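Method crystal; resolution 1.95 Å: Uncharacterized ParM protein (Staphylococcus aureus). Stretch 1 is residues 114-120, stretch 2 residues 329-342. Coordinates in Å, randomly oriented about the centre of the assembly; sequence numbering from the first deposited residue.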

# COMPACT_ATOMS: atom_id res chain seq x y z
N VAL A 114 7.25 1.44 19.47
CA VAL A 114 7.35 1.85 18.09
C VAL A 114 6.75 3.19 17.81
O VAL A 114 6.06 3.79 18.64
N VAL A 115 7.05 3.66 16.60
CA VAL A 115 6.42 4.84 16.04
C VAL A 115 5.80 4.21 14.77
O VAL A 115 6.37 3.26 14.21
N ILE A 116 4.65 4.71 14.34
CA ILE A 116 3.97 4.19 13.15
C ILE A 116 3.86 5.26 12.07
O ILE A 116 3.35 6.36 12.31
N ALA A 117 4.36 4.94 10.88
CA ALA A 117 4.29 5.82 9.73
C ALA A 117 3.33 5.17 8.73
O ALA A 117 3.51 4.02 8.36
N THR A 118 2.30 5.90 8.32
CA THR A 118 1.38 5.35 7.35
C THR A 118 0.83 6.47 6.47
O THR A 118 1.25 7.63 6.59
N GLY A 119 -0.10 6.12 5.60
CA GLY A 119 -0.70 7.10 4.72
C GLY A 119 -2.20 6.88 4.57
O GLY A 119 -2.75 5.89 5.06
N MSE A 120 -2.86 7.83 3.92
CA MSE A 120 -4.30 7.72 3.68
C MSE A 120 -4.62 8.51 2.42
O MSE A 120 -3.78 9.30 1.95
N GLY A 329 8.63 4.82 1.67
CA GLY A 329 8.58 6.26 1.85
C GLY A 329 8.13 6.62 3.26
O GLY A 329 8.71 7.51 3.90
N TYR A 330 7.09 5.95 3.75
CA TYR A 330 6.58 6.22 5.10
C TYR A 330 7.66 5.88 6.13
O TYR A 330 7.80 6.57 7.14
N GLU A 331 8.43 4.83 5.87
CA GLU A 331 9.48 4.43 6.82
C GLU A 331 10.50 5.55 7.06
O GLU A 331 10.93 5.76 8.19
N LYS A 332 10.86 6.28 6.00
CA LYS A 332 11.79 7.39 6.16
C LYS A 332 11.23 8.47 7.11
O LYS A 332 11.96 9.01 7.94
N LEU A 333 9.95 8.78 6.99
CA LEU A 333 9.32 9.76 7.86
C LEU A 333 9.26 9.19 9.28
O LEU A 333 9.35 9.92 10.27
N GLY A 334 9.08 7.87 9.36
CA GLY A 334 9.03 7.21 10.66
C GLY A 334 10.37 7.33 11.38
O GLY A 334 10.39 7.49 12.61
N GLU A 335 11.47 7.26 10.63
CA GLU A 335 12.81 7.37 11.21
C GLU A 335 12.99 8.74 11.83
O GLU A 335 13.58 8.88 12.92
N LEU A 336 12.49 9.75 11.13
CA LEU A 336 12.58 11.12 11.61
C LEU A 336 11.70 11.26 12.84
O LEU A 336 12.06 11.95 13.79
N LEU A 337 10.54 10.61 12.83
CA LEU A 337 9.67 10.70 14.00
C LEU A 337 10.34 9.99 15.19
O LEU A 337 10.21 10.41 16.35
N LYS A 338 11.05 8.91 14.90
CA LYS A 338 11.75 8.15 15.93
C LYS A 338 12.83 9.03 16.58
O LYS A 338 13.04 8.98 17.79
N ASN A 339 13.53 9.82 15.78
CA ASN A 339 14.55 10.69 16.37
C ASN A 339 13.87 11.74 17.24
O ASN A 339 14.31 12.01 18.36
N LYS A 340 12.79 12.33 16.75
CA LYS A 340 12.09 13.34 17.53
C LYS A 340 11.71 12.80 18.91
O LYS A 340 11.78 13.51 19.91
N VAL A 341 11.34 11.52 18.95
CA VAL A 341 10.94 10.85 20.18
C VAL A 341 12.11 10.47 21.09
O VAL A 341 12.00 10.54 22.32
N GLU A 342 13.23 10.08 20.49
CA GLU A 342 14.40 9.69 21.28
C GLU A 342 15.05 10.91 21.92
O GLU A 342 15.86 10.79 22.84

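The helix 329-342 packs across the strand 114-120 with an interaxial approach of 7.0 Å and an angle of 140° between their N-to-C directions, burying 392 Å² in a contact without cross-stretch hydrogen bonds. Strand alternation directs Val115 and Ala117 toward the helix, whereas Ile116, Thr118 and Met120 (selenomethionine) point away.

Apolar contacts dominate. Val115, in the m rotamer, meets two helical side chains that point inward: its CB lies 4.1 Å from Leu337 CD2 (chi1 t, chi2 p), and its CG1 4.2 Å from Val341 CG2 (chi1 t). Lys338 contributes the base of its side chain, with CB 4.2 Å from Val115 CG2; its extended all-t chain then leads away, and NZ is hydrogen-bonded elsewhere in the structure.

Closer packing against the helix backbone occurs where side chains are small or absent. Ala117 CB comes within 3.0 Å of Tyr330 O, a carbonyl already accepting from Gly334 N, and within 3.9 Å of Gly334 CA. A CB on Gly334 would sit tightly against the Ala117 methyl, so the absence of a side chain on Gly334 eases the packing where its CA lies 5.0 Å from Ala117 CA.

The Tyr330 side chain (chi1 m) lays one ring face beneath Thr118 CA and Gly119 N. Its OH stands 3.4 Å from Gly119 CA, where a CB would clash.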

# COMPACT_ATOMS: atom_id res chain seq x y z
CB VAL A 114 6.57 0.87 17.17
CG1 VAL A 114 7.00 -0.57 17.42
CG2 VAL A 114 5.05 1.02 17.44
CB VAL A 115 7.40 5.91 15.63
CG1 VAL A 115 7.95 6.61 16.89
CG2 VAL A 115 8.52 5.30 14.80
CB ILE A 116 2.53 3.69 13.50
CG1 ILE A 116 2.60 2.56 14.52
CG2 ILE A 116 1.80 3.27 12.22
CD1 ILE A 116 1.19 2.07 14.96
CB ALA A 117 5.66 5.98 9.10
CB THR A 118 0.23 4.62 8.05
OG1 THR A 118 -0.54 3.91 7.06
CG2 THR A 118 -0.66 5.62 8.83
CB MSE A 120 -5.11 8.23 4.89
CG MSE A 120 -4.70 9.57 5.45
SE MSE A 120 -5.81 10.09 7.00
CE MSE A 120 -4.88 9.29 8.46
CB TYR A 330 5.35 5.35 5.43
CG TYR A 330 4.17 5.49 4.48
CD1 TYR A 330 3.24 4.45 4.36
CD2 TYR A 330 3.97 6.65 3.73
CE1 TYR A 330 2.13 4.55 3.53
CE2 TYR A 330 2.86 6.77 2.88
CZ TYR A 330 1.94 5.71 2.79
OH TYR A 330 0.83 5.80 1.98
CB GLU A 331 10.20 3.18 6.32
CG GLU A 331 11.33 2.73 7.20
CD GLU A 331 11.91 1.40 6.74
OE1 GLU A 331 12.32 1.31 5.56
OE2 GLU A 331 11.96 0.45 7.56
CB LYS A 332 12.14 7.98 4.78
CG LYS A 332 12.92 6.98 3.92
CD LYS A 332 13.01 7.44 2.47
CE LYS A 332 13.75 6.42 1.62
NZ LYS A 332 13.92 6.93 0.22
CB LEU A 333 7.89 10.09 7.37
CG LEU A 333 7.76 10.82 6.02
CD1 LEU A 333 6.29 11.03 5.69
CD2 LEU A 333 8.48 12.18 6.11
CB GLU A 335 13.89 7.17 10.14
CG GLU A 335 13.99 5.75 9.57
CD GLU A 335 14.54 4.74 10.58
OE1 GLU A 335 14.65 3.55 10.22
OE2 GLU A 335 14.87 5.14 11.72
CB LEU A 336 12.12 12.10 10.54
CG LEU A 336 13.08 12.22 9.34
CD1 LEU A 336 12.57 13.31 8.43
CD2 LEU A 336 14.49 12.54 9.81
CB LEU A 337 8.30 10.07 13.72
CG LEU A 337 7.25 10.24 14.83
CD1 LEU A 337 6.98 11.73 15.07
CD2 LEU A 337 5.98 9.53 14.44
CB LYS A 338 12.39 6.90 15.33
CG LYS A 338 13.38 6.19 16.25
CD LYS A 338 13.95 4.96 15.58
CE LYS A 338 15.12 4.40 16.36
NZ LYS A 338 15.62 3.14 15.76
CB ASN A 339 15.37 11.39 15.28
CG ASN A 339 16.08 10.41 14.39
OD1 ASN A 339 16.52 9.35 14.85
ND2 ASN A 339 16.23 10.76 13.12
CB LYS A 340 10.84 13.82 16.80
CG LYS A 340 10.08 14.89 17.56
CD LYS A 340 8.83 15.33 16.83
CE LYS A 340 8.01 16.27 17.69
NZ LYS A 340 6.68 16.54 17.08
CB VAL A 341 10.10 9.58 19.83
CG1 VAL A 341 9.87 8.72 21.06
CG2 VAL A 341 8.78 10.02 19.22
CB GLU A 342 15.39 8.90 20.41
CG GLU A 342 14.75 7.65 19.80
CD GLU A 342 15.73 6.53 19.53
OE1 GLU A 342 16.79 6.79 18.91
OE2 GLU A 342 15.43 5.39 19.94